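PDB 2P4F: similar to sp|P32453 Saccharomyces cerevisiae YNL315c ATP11 from Candida glabrata CBS 138, which probably acts as a mitochondrial chaperone that binds unfolded protein, as the ATP11 family does in assembling the F1 part of ATP synthase. Local coordinates for residues K153-V158 with L274-K280; T265-R271 with L293-N299; R256-A260 with R271-L275; T193-T199 with P213-F219. The contacts are given in a common frame with arbitrary orientation. Residue numbers count along the deposited sequence, not the author numbering.

Contact 1: residues K153-V158 with L274-K280; sequences KNPLFV and LLEDFNK
Residues 274-280 lie in the C-terminal part of helix 266-280, and they pack against the edge strand that begins at Leu-156, where Asn-154 has just left the preceding helix (phi/psi -135/62). The strand and helix axes approach to 8.1 Å at 115°, so the helix crosses the strand start steeply; CA atoms come nearest at Asn-154/Asn-279 (5.5 Å) and Phe-157/Leu-275 (6.7 Å). Leu-274 touches the Phe-157 ring, CD2 to CZ 4.2 Å. Leu-275 (chi1 t, chi2 p) lays CD1 over a face of that ring, 3.9 Å from its centroid and 25° off the normal, a CH-pi contact. Glu-276 OE2 accepts from a water at 2.7 Å, which in turn accepts from Asn-154 ND2 at 3.0 Å; Asn-154 ND2 also bonds Tyr-150 O. Phe-278 (chi1 t) receives the edge of Phe-157 on its face, in an offset edge-to-face pair with centroids 5.7 Å apart and planes at 86°, and its CE2 lies 3.8 Å from Leu-156 CG. Asn-279 (chi1 m) uses its whole amide: OD1 accepts from Leu-156 N (3.1 Å), while ND2 donates to Leu-156 O (2.8 Å) and to Leu-275 O (2.9 Å). This two-point pairing with Leu-156 and the Phe-157/Phe-278 pair together join helix 266-280 to the start of edge strand 156-162 of the antiparallel half barrel.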
# COMPACT_ATOMS: atom_id res chain seq x y z
N LYS A 153 7.23 -11.43 -2.93
CA LYS A 153 8.24 -11.78 -3.96
C LYS A 153 8.83 -10.54 -4.61
O LYS A 153 9.91 -10.66 -5.16
CB LYS A 153 7.55 -12.65 -5.04
CG LYS A 153 7.28 -14.05 -4.48
CD LYS A 153 6.65 -15.00 -5.43
CE LYS A 153 6.94 -16.41 -4.86
NZ LYS A 153 7.81 -16.23 -3.64
N ASN A 154 8.16 -9.40 -4.58
CA ASN A 154 8.55 -8.20 -5.32
C ASN A 154 8.43 -6.97 -4.42
O ASN A 154 7.61 -6.11 -4.71
CB ASN A 154 7.64 -8.02 -6.55
CG ASN A 154 7.68 -9.24 -7.48
OD1 ASN A 154 8.60 -9.38 -8.28
ND2 ASN A 154 6.66 -10.08 -7.33
N PRO A 155 9.17 -6.91 -3.33
CA PRO A 155 8.89 -5.94 -2.27
C PRO A 155 9.31 -4.51 -2.56
O PRO A 155 9.01 -3.64 -1.74
CB PRO A 155 9.63 -6.50 -1.04
CG PRO A 155 10.83 -7.20 -1.66
CD PRO A 155 10.25 -7.84 -2.92
N LEU A 156 9.96 -4.23 -3.69
CA LEU A 156 10.42 -2.87 -3.97
C LEU A 156 9.90 -2.46 -5.33
O LEU A 156 9.90 -3.27 -6.26
CB LEU A 156 11.96 -2.84 -3.93
CG LEU A 156 12.57 -1.43 -4.08
CD1 LEU A 156 12.20 -0.55 -2.89
CD2 LEU A 156 14.10 -1.53 -4.24
N PHE A 157 9.49 -1.22 -5.49
CA PHE A 157 9.12 -0.77 -6.83
C PHE A 157 9.35 0.74 -6.91
O PHE A 157 9.73 1.36 -5.91
CB PHE A 157 7.68 -1.14 -7.17
CG PHE A 157 7.35 -1.15 -8.67
CD1 PHE A 157 8.23 -1.75 -9.59
CD2 PHE A 157 6.18 -0.61 -9.12
CE1 PHE A 157 7.92 -1.81 -10.96
CE2 PHE A 157 5.85 -0.67 -10.48
CZ PHE A 157 6.73 -1.27 -11.38
N VAL A 158 9.19 1.30 -8.11
CA VAL A 158 9.23 2.76 -8.29
C VAL A 158 7.96 3.16 -8.99
O VAL A 158 7.51 2.42 -9.91
CB VAL A 158 10.46 3.15 -9.14
CG1 VAL A 158 10.42 4.61 -9.48
CG2 VAL A 158 11.71 2.78 -8.33
N LEU A 274 6.50 -5.95 -15.51
CA LEU A 274 7.45 -4.89 -15.20
C LEU A 274 7.87 -4.90 -13.74
O LEU A 274 9.04 -4.63 -13.37
CB LEU A 274 6.81 -3.53 -15.50
CG LEU A 274 7.74 -2.33 -15.52
CD1 LEU A 274 8.75 -2.41 -16.68
CD2 LEU A 274 6.93 -1.03 -15.56
N LEU A 275 6.90 -5.16 -12.86
CA LEU A 275 7.18 -5.29 -11.42
C LEU A 275 8.21 -6.41 -11.20
O LEU A 275 9.22 -6.27 -10.43
CB LEU A 275 5.88 -5.59 -10.66
CG LEU A 275 6.07 -5.96 -9.18
CD1 LEU A 275 6.58 -4.76 -8.41
CD2 LEU A 275 4.73 -6.45 -8.64
N GLU A 276 7.96 -7.55 -11.84
CA GLU A 276 8.90 -8.67 -11.64
C GLU A 276 10.27 -8.36 -12.21
O GLU A 276 11.31 -8.61 -11.60
CB GLU A 276 8.31 -9.96 -12.27
CG GLU A 276 7.05 -10.41 -11.49
CD GLU A 276 6.39 -11.60 -12.13
OE1 GLU A 276 6.60 -11.88 -13.34
OE2 GLU A 276 5.63 -12.30 -11.39
N ASP A 277 10.30 -7.74 -13.39
CA ASP A 277 11.59 -7.40 -13.98
C ASP A 277 12.38 -6.44 -13.13
O ASP A 277 13.62 -6.57 -12.99
CB ASP A 277 11.36 -6.78 -15.37
CG ASP A 277 11.01 -7.81 -16.41
OD1 ASP A 277 11.19 -9.03 -16.21
OD2 ASP A 277 10.52 -7.37 -17.49
N PHE A 278 11.70 -5.46 -12.52
CA PHE A 278 12.40 -4.55 -11.62
C PHE A 278 13.02 -5.35 -10.46
O PHE A 278 14.21 -5.19 -10.14
CB PHE A 278 11.41 -3.51 -11.08
CG PHE A 278 12.09 -2.52 -10.14
CD1 PHE A 278 12.75 -1.40 -10.63
CD2 PHE A 278 12.03 -2.73 -8.76
CE1 PHE A 278 13.36 -0.54 -9.74
CE2 PHE A 278 12.64 -1.88 -7.86
CZ PHE A 278 13.28 -0.77 -8.37
N ASN A 279 12.21 -6.20 -9.82
CA ASN A 279 12.69 -6.88 -8.61
C ASN A 279 13.75 -7.93 -8.87
O ASN A 279 14.52 -8.27 -7.98
CB ASN A 279 11.48 -7.49 -7.86
CG ASN A 279 10.85 -6.39 -7.03
OD1 ASN A 279 11.21 -6.15 -5.84
ND2 ASN A 279 9.87 -5.70 -7.62
N LYS A 280 13.80 -8.44 -10.08
CA LYS A 280 14.84 -9.44 -10.39
C LYS A 280 16.02 -8.75 -11.08
O LYS A 280 17.01 -9.44 -11.40
CB LYS A 280 14.21 -10.61 -11.13
CG LYS A 280 13.38 -11.61 -10.32
CD LYS A 280 12.05 -11.90 -10.99
CE LYS A 280 10.93 -12.39 -10.13
NZ LYS A 280 10.17 -11.42 -9.28
O HOH W 1 6.07 -12.62 -8.74

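Contact 2: residues T265-R271 with L293-N299; sequences TSIAKER and LAQSMEN
The first turns of helix 266-280 meet the chain's C-terminal tail, which leaves helix 287-295 at Ser-296. CA atoms come closest at Ala-268/Asn-299 (6.0 Å) and Arg-271/Leu-293 (6.7 Å). Thr-265, chi1 p, is the N-cap: its OG1 accepts from Ala-268 N (3.2 Å) and donates to the terminal Asn-299 O (2.9 Å). Arg-271, extended through chi2 and chi3 (both t) from chi1 m, brings its guanidinium edge to two carbonyls. NE and NH2 reach Leu-293 O (3.0 and 2.9 Å), and NH1 and NH2 reach Glu-298 O (2.8 and 2.9 Å); each carbonyl accepts two N-H groups, so a single guanidinium spans the last turn of helix 287-295 and the tail. Ile-267 (chi1 t, chi2 t) fills the space between, CG1 to Leu-293 CD2 3.7 Å and CD1 to Ser-296 OG 3.4 Å. Ser-296 (chi1 t) forms an ST turn, its OG accepting from Glu-298 N at 3.1 Å. Helix 244-257 packs against both segments: Phe-257 touches Arg-271, Leu-293 and Ala-294, and Arg-256 donates to Ser-296 O.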
# COMPACT_ATOMS: atom_id res chain seq x y z
N THR A 265 -5.95 -9.11 -18.20
CA THR A 265 -5.79 -8.41 -19.47
C THR A 265 -4.31 -8.28 -19.85
O THR A 265 -3.39 -8.41 -19.06
CB THR A 265 -6.37 -7.00 -19.35
OG1 THR A 265 -5.60 -6.34 -18.34
CG2 THR A 265 -7.84 -7.01 -18.92
N SER A 266 -4.05 -8.00 -21.13
CA SER A 266 -2.68 -7.88 -21.62
C SER A 266 -1.98 -6.77 -20.85
O SER A 266 -0.83 -6.89 -20.41
CB SER A 266 -2.63 -7.63 -23.13
OG SER A 266 -3.37 -8.70 -23.77
N ILE A 267 -2.67 -5.64 -20.63
CA ILE A 267 -1.86 -4.60 -19.97
C ILE A 267 -1.62 -4.91 -18.50
O ILE A 267 -0.56 -4.56 -17.92
CB ILE A 267 -2.53 -3.23 -20.12
CG1 ILE A 267 -1.64 -2.09 -19.61
CG2 ILE A 267 -3.90 -3.16 -19.45
CD1 ILE A 267 -2.03 -0.74 -20.16
N ALA A 268 -2.56 -5.59 -17.84
CA ALA A 268 -2.33 -5.99 -16.47
C ALA A 268 -1.10 -6.91 -16.41
O ALA A 268 -0.25 -6.83 -15.52
CB ALA A 268 -3.56 -6.69 -15.90
N LYS A 269 -1.02 -7.83 -17.37
CA LYS A 269 0.17 -8.72 -17.42
C LYS A 269 1.45 -7.92 -17.67
O LYS A 269 2.50 -8.27 -17.13
CB LYS A 269 0.00 -9.84 -18.45
CG LYS A 269 -1.19 -10.74 -18.17
CD LYS A 269 -1.32 -11.85 -19.24
CE LYS A 269 -2.77 -12.18 -19.54
NZ LYS A 269 -2.86 -12.74 -20.92
N GLU A 270 1.34 -6.85 -18.47
CA GLU A 270 2.52 -6.03 -18.72
C GLU A 270 2.96 -5.33 -17.44
O GLU A 270 4.16 -5.22 -17.14
CB GLU A 270 2.27 -4.95 -19.75
CG GLU A 270 2.19 -5.42 -21.18
CD GLU A 270 1.98 -4.18 -22.05
OE1 GLU A 270 0.84 -3.93 -22.49
OE2 GLU A 270 3.02 -3.50 -22.27
N ARG A 271 1.97 -4.87 -16.67
CA ARG A 271 2.33 -4.26 -15.38
C ARG A 271 2.99 -5.24 -14.43
O ARG A 271 4.03 -4.91 -13.78
CB ARG A 271 1.07 -3.68 -14.71
CG ARG A 271 0.56 -2.44 -15.43
CD ARG A 271 -0.41 -1.64 -14.53
NE ARG A 271 -0.82 -0.46 -15.30
CZ ARG A 271 -1.98 -0.36 -15.97
NH1 ARG A 271 -2.87 -1.36 -15.94
NH2 ARG A 271 -2.28 0.74 -16.68
N LEU A 293 2.95 2.85 -18.40
CA LEU A 293 1.99 1.93 -17.85
C LEU A 293 1.35 2.53 -16.59
O LEU A 293 0.21 2.23 -16.28
CB LEU A 293 2.61 0.58 -17.47
CG LEU A 293 3.04 -0.33 -18.62
CD1 LEU A 293 3.90 -1.48 -18.09
CD2 LEU A 293 1.86 -0.95 -19.35
N ALA A 294 2.08 3.37 -15.86
CA ALA A 294 1.46 3.96 -14.66
C ALA A 294 0.42 5.01 -15.03
O ALA A 294 -0.53 5.25 -14.30
CB ALA A 294 2.56 4.57 -13.81
N GLN A 295 0.59 5.68 -16.18
CA GLN A 295 -0.28 6.75 -16.62
C GLN A 295 -1.45 6.21 -17.44
O GLN A 295 -2.44 6.95 -17.53
CB GLN A 295 0.45 7.79 -17.49
CG GLN A 295 1.51 8.56 -16.74
CD GLN A 295 2.29 9.62 -17.48
OE1 GLN A 295 2.34 9.67 -18.72
NE2 GLN A 295 2.88 10.49 -16.67
N SER A 296 -1.34 5.03 -18.00
CA SER A 296 -2.38 4.43 -18.84
C SER A 296 -3.64 4.16 -18.04
O SER A 296 -3.53 3.63 -16.92
CB SER A 296 -1.96 3.07 -19.42
OG SER A 296 -3.11 2.45 -19.96
N MET A 297 -4.81 4.51 -18.60
CA MET A 297 -6.06 4.30 -17.89
C MET A 297 -6.62 2.88 -17.97
O MET A 297 -7.62 2.54 -17.33
CB MET A 297 -7.09 5.32 -18.43
CG MET A 297 -6.53 6.71 -18.11
SD MET A 297 -7.27 7.37 -16.61
CE MET A 297 -5.94 7.24 -15.43
N GLU A 298 -5.98 2.04 -18.78
CA GLU A 298 -6.53 0.71 -18.97
C GLU A 298 -6.08 -0.20 -17.84
O GLU A 298 -4.93 -0.05 -17.41
CB GLU A 298 -6.07 0.13 -20.30
CG GLU A 298 -6.49 1.04 -21.46
CD GLU A 298 -6.19 0.29 -22.75
OE1 GLU A 298 -5.03 0.42 -23.19
OE2 GLU A 298 -7.10 -0.40 -23.23
N ASN A 299 -7.02 -1.07 -17.48
CA ASN A 299 -6.76 -2.00 -16.38
C ASN A 299 -6.61 -3.43 -16.86
O ASN A 299 -6.75 -3.71 -18.07
CB ASN A 299 -7.87 -1.94 -15.33
CG ASN A 299 -8.08 -0.52 -14.83
OD1 ASN A 299 -9.20 -0.00 -14.77
ND2 ASN A 299 -6.99 0.14 -14.47
OXT ASN A 299 -6.37 -4.28 -15.98

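Contact 3: residues R256-A260 with R271-L275; sequences RFYGA and RIQLL
Arg-256 and Phe-257 end helix 244-257, and the chain then turns past the middle of helix 266-280; Phe-257 and Arg-271 have the nearest CA atoms, 5.2 Å apart. Arg-256 lays its guanidinium flat on that of Arg-271, centres 3.6 Å apart and planes at 27°. This like-charge stack is compensated by oxygen acceptors: Arg-256 NE donates to Asn-253 OD1 and NH1 to Ser-296 O, Arg-271 NH2 to Leu-293 O. A water donates to Arg-256 O (3.2 Å) and accepts from Arg-271 NH1 (2.9 Å). Phe-257 (chi1 m, chi2 -90°) takes Arg-271 CD over its face, 3.8 Å from the centroid, and its CE1 lies 4.1 Å from Leu-274 CD2. Tyr-258 (phi/psi -89/56) centres an inverse gamma turn; Leu-275 CD2 sits 3.8 Å from the Tyr-258 ring centroid, and Tyr-258 OH bonds Asn-154 O. Gly-259 (114/-9), where a CB would jam against the preceding carbonyl, puts CA 3.9 Å from Ile-272 CD1. Ala-260 CB adds a looser 4.4 Å contact to Ile-272 CD1. Arginine stacking and CH-pi packing thus mark a helix-helix junction, a tight turn ending one helix against its successor.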
# COMPACT_ATOMS: atom_id res chain seq x y z
N ARG A 256 -2.49 -1.71 -8.90
CA ARG A 256 -2.52 -2.15 -10.30
C ARG A 256 -1.28 -2.96 -10.65
O ARG A 256 -1.37 -3.92 -11.41
CB ARG A 256 -2.65 -0.94 -11.25
CG ARG A 256 -4.03 -0.27 -11.14
CD ARG A 256 -4.44 0.48 -12.40
NE ARG A 256 -3.40 1.49 -12.75
CZ ARG A 256 -3.51 2.16 -13.89
NH1 ARG A 256 -2.59 3.06 -14.23
NH2 ARG A 256 -4.56 1.96 -14.71
N PHE A 257 -0.12 -2.55 -10.12
CA PHE A 257 1.12 -3.27 -10.42
C PHE A 257 1.24 -4.54 -9.58
O PHE A 257 1.75 -5.56 -10.07
CB PHE A 257 2.33 -2.35 -10.20
CG PHE A 257 2.48 -1.39 -11.39
CD1 PHE A 257 3.26 -1.76 -12.48
CD2 PHE A 257 1.84 -0.16 -11.38
CE1 PHE A 257 3.37 -0.86 -13.53
CE2 PHE A 257 1.93 0.74 -12.44
CZ PHE A 257 2.71 0.38 -13.54
N TYR A 258 0.70 -4.52 -8.34
CA TYR A 258 0.85 -5.69 -7.48
C TYR A 258 -0.28 -6.68 -7.67
O TYR A 258 -0.96 -7.15 -6.80
CB TYR A 258 0.98 -5.23 -6.02
CG TYR A 258 2.43 -4.83 -5.76
CD1 TYR A 258 3.34 -5.75 -5.25
CD2 TYR A 258 2.87 -3.52 -6.04
CE1 TYR A 258 4.67 -5.39 -5.01
CE2 TYR A 258 4.21 -3.14 -5.81
CZ TYR A 258 5.07 -4.10 -5.29
OH TYR A 258 6.39 -3.72 -5.07
N GLY A 259 -0.49 -7.12 -8.89
CA GLY A 259 -1.41 -8.27 -9.02
C GLY A 259 -2.62 -7.77 -9.78
O GLY A 259 -3.48 -8.57 -10.17
N ALA A 260 -2.62 -6.45 -9.94
CA ALA A 260 -3.58 -5.77 -10.85
C ALA A 260 -4.99 -6.27 -10.62
O ALA A 260 -5.79 -6.53 -11.54
CB ALA A 260 -3.18 -5.99 -12.30
N ARG A 271 1.97 -4.87 -16.67
CA ARG A 271 2.33 -4.26 -15.38
C ARG A 271 2.99 -5.24 -14.43
O ARG A 271 4.03 -4.91 -13.78
CB ARG A 271 1.07 -3.68 -14.71
CG ARG A 271 0.56 -2.44 -15.43
CD ARG A 271 -0.41 -1.64 -14.53
NE ARG A 271 -0.82 -0.46 -15.30
CZ ARG A 271 -1.98 -0.36 -15.97
NH1 ARG A 271 -2.87 -1.36 -15.94
NH2 ARG A 271 -2.28 0.74 -16.68
N ILE A 272 2.44 -6.45 -14.32
CA ILE A 272 3.03 -7.42 -13.40
C ILE A 272 4.42 -7.78 -13.89
O ILE A 272 5.36 -7.92 -13.11
CB ILE A 272 2.12 -8.64 -13.29
CG1 ILE A 272 0.85 -8.28 -12.50
CG2 ILE A 272 2.88 -9.82 -12.70
CD1 ILE A 272 -0.30 -9.23 -12.68
N GLN A 273 4.60 -7.94 -15.21
CA GLN A 273 5.92 -8.32 -15.73
C GLN A 273 6.95 -7.23 -15.43
O GLN A 273 8.12 -7.50 -15.15
CB GLN A 273 5.83 -8.56 -17.25
CG GLN A 273 7.17 -9.06 -17.83
CD GLN A 273 7.49 -10.46 -17.34
OE1 GLN A 273 6.68 -11.38 -17.45
NE2 GLN A 273 8.68 -10.68 -16.76
N LEU A 274 6.50 -5.95 -15.51
CA LEU A 274 7.45 -4.89 -15.20
C LEU A 274 7.87 -4.90 -13.74
O LEU A 274 9.04 -4.63 -13.37
CB LEU A 274 6.81 -3.53 -15.50
CG LEU A 274 7.74 -2.33 -15.52
CD1 LEU A 274 8.75 -2.41 -16.68
CD2 LEU A 274 6.93 -1.03 -15.56
N LEU A 275 6.90 -5.16 -12.86
CA LEU A 275 7.18 -5.29 -11.42
C LEU A 275 8.21 -6.41 -11.20
O LEU A 275 9.22 -6.27 -10.43
CB LEU A 275 5.88 -5.59 -10.66
CG LEU A 275 6.07 -5.96 -9.18
CD1 LEU A 275 6.58 -4.76 -8.41
CD2 LEU A 275 4.73 -6.45 -8.64
O HOH W 2 -3.24 -3.45 -14.00

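Contact 4: residues T193-T199 with P213-F219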
# COMPACT_ATOMS: atom_id res chain seq x y z
N THR A 193 0.60 -8.09 10.10
CA THR A 193 0.77 -6.65 9.88
C THR A 193 1.75 -6.39 8.77
O THR A 193 2.93 -6.76 8.88
CB THR A 193 1.29 -5.97 11.17
OG1 THR A 193 0.59 -6.47 12.33
CG2 THR A 193 1.08 -4.44 11.16
N VAL A 194 1.28 -5.75 7.70
CA VAL A 194 2.09 -5.53 6.48
C VAL A 194 2.12 -4.06 6.22
O VAL A 194 1.06 -3.40 6.33
CB VAL A 194 1.45 -6.29 5.30
CG1 VAL A 194 2.23 -5.98 4.00
CG2 VAL A 194 1.43 -7.80 5.58
N HIS A 195 3.29 -3.49 5.93
CA HIS A 195 3.37 -2.05 5.71
C HIS A 195 3.74 -1.76 4.25
O HIS A 195 4.50 -2.54 3.65
CB HIS A 195 4.47 -1.44 6.59
CG HIS A 195 4.18 -1.55 8.06
ND1 HIS A 195 5.15 -1.23 8.99
CD2 HIS A 195 3.05 -1.86 8.75
CE1 HIS A 195 4.59 -1.38 10.19
NE2 HIS A 195 3.32 -1.77 10.10
N CYS A 196 3.26 -0.65 3.73
CA CYS A 196 3.70 -0.16 2.42
C CYS A 196 4.23 1.24 2.64
O CYS A 196 3.45 2.09 3.18
CB CYS A 196 2.51 -0.22 1.43
SG CYS A 196 3.07 0.34 -0.22
N LEU A 197 5.47 1.56 2.32
CA LEU A 197 6.10 2.83 2.59
C LEU A 197 6.41 3.51 1.26
O LEU A 197 6.99 2.83 0.38
CB LEU A 197 7.42 2.62 3.33
CG LEU A 197 7.40 1.70 4.59
CD1 LEU A 197 8.80 1.70 5.20
CD2 LEU A 197 6.32 2.11 5.55
N ILE A 198 6.05 4.76 1.09
CA ILE A 198 6.32 5.48 -0.15
C ILE A 198 7.18 6.69 0.16
O ILE A 198 6.84 7.50 1.03
CB ILE A 198 5.00 5.81 -0.88
CG1 ILE A 198 4.03 4.61 -0.95
CG2 ILE A 198 5.31 6.36 -2.29
CD1 ILE A 198 2.70 4.94 -1.64
N THR A 199 8.31 6.81 -0.55
CA THR A 199 9.36 7.77 -0.27
C THR A 199 9.80 8.47 -1.56
O THR A 199 9.93 7.80 -2.61
CB THR A 199 10.60 7.05 0.30
OG1 THR A 199 10.18 6.27 1.42
CG2 THR A 199 11.64 8.06 0.75
N PRO A 213 9.55 8.20 4.86
CA PRO A 213 8.51 8.09 3.84
C PRO A 213 7.49 9.20 4.02
O PRO A 213 7.10 9.53 5.13
CB PRO A 213 7.81 6.75 4.11
CG PRO A 213 8.66 6.05 5.09
CD PRO A 213 9.63 7.02 5.74
N HIS A 214 6.99 9.77 2.92
CA HIS A 214 5.89 10.73 3.10
C HIS A 214 4.57 10.01 3.36
O HIS A 214 3.64 10.63 3.90
CB HIS A 214 5.76 11.61 1.87
CG HIS A 214 5.70 10.89 0.55
ND1 HIS A 214 4.59 10.17 0.17
CD2 HIS A 214 6.63 10.86 -0.46
CE1 HIS A 214 4.84 9.68 -1.06
NE2 HIS A 214 6.07 10.09 -1.45
N THR A 215 4.45 8.74 2.96
CA THR A 215 3.19 7.98 3.13
C THR A 215 3.52 6.62 3.74
O THR A 215 4.40 5.91 3.17
CB THR A 215 2.50 7.81 1.78
OG1 THR A 215 2.15 9.11 1.27
CG2 THR A 215 1.16 7.05 1.93
N THR A 216 2.88 6.25 4.83
CA THR A 216 3.07 4.90 5.40
C THR A 216 1.70 4.29 5.49
O THR A 216 0.75 4.94 6.03
CB THR A 216 3.70 4.99 6.80
OG1 THR A 216 5.07 5.46 6.61
CG2 THR A 216 3.83 3.67 7.52
N ILE A 217 1.52 3.08 5.03
CA ILE A 217 0.24 2.39 5.04
C ILE A 217 0.42 1.10 5.82
O ILE A 217 1.38 0.38 5.59
CB ILE A 217 -0.26 2.12 3.61
CG1 ILE A 217 -0.29 3.43 2.77
CG2 ILE A 217 -1.59 1.43 3.67
CD1 ILE A 217 -0.41 3.25 1.32
N GLN A 218 -0.55 0.82 6.73
CA GLN A 218 -0.58 -0.45 7.42
C GLN A 218 -1.79 -1.25 6.91
O GLN A 218 -2.88 -0.65 6.78
CB GLN A 218 -0.73 -0.33 8.94
CG GLN A 218 0.40 0.45 9.65
CD GLN A 218 0.25 0.19 11.15
OE1 GLN A 218 -0.72 0.77 11.72
NE2 GLN A 218 1.10 -0.65 11.75
N PHE A 219 -1.53 -2.56 6.68
CA PHE A 219 -2.62 -3.50 6.42
C PHE A 219 -2.63 -4.49 7.56
O PHE A 219 -1.62 -5.13 7.81
CB PHE A 219 -2.38 -4.22 5.10
CG PHE A 219 -2.45 -3.32 3.89
CD1 PHE A 219 -3.64 -3.08 3.21
CD2 PHE A 219 -1.28 -2.71 3.42
CE1 PHE A 219 -3.74 -2.26 2.08
CE2 PHE A 219 -1.35 -1.87 2.31
CZ PHE A 219 -2.56 -1.68 1.63
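Two neighbouring strands of the antiparallel sheet pair here, and a classic beta bulge, in which His-214 and Thr-215 both face Ile-198, opens strand 215-220. The axes run at 158°, 4.7 Å apart. At each hydrogen-bonded pair both backbone groups of both residues are used: Val-194 N to Phe-219 O (3.0 Å) and Phe-219 N to Val-194 O (2.7 Å); Cys-196 N to Ile-217 O (2.8 Å) and Ile-217 N to Cys-196 O (2.9 Å); Ile-198 N to Thr-215 O (2.9 Å), with only a weak return from Thr-215 N to Ile-198 O (3.3 Å) beside the bulge. The alternate residues turn their backbones outward: His-195 and Leu-197 bond Gln-187 and Gln-185 of strand 179-190, and Thr-216 bonds Gln-235 of strand 229-236. On the sheet face bearing Val-194, Cys-196, Ile-198, Thr-215, Ile-217 and Phe-219, helix 244-257 packs through Leu-250, Ala-247 and Leu-251. On the other face, Gln-218 OE1 is satisfied by Tyr-105 and Asn-233, and Gln-218 NE2 donates to Lys-100 O and, almost linearly at 175°, to His-195 NE2 at 3.0 Å.

Overall arrangement
From the N terminus, contact 1 opens first, at the end of helix 140-153 and the start of edge strand 156-162, and closes 116 residues later on helix 266-280. Contact 4 is nested inside that loop and joins two inner strands of the same sheet; its centre is about 17 Å from that of contact 1, without touching it. Contact 3 opens after contact 4 has closed and ends on the same helix as contact 1, sharing Leu-274 and Leu-275. Contact 2 crosses both contacts 1 and 3, sharing Arg-271 with the latter, and brings in the C-terminal tail. Contacts 1, 2 and 3 thus follow helix 266-280, joining sheet edge, helix 244-257 and C terminus.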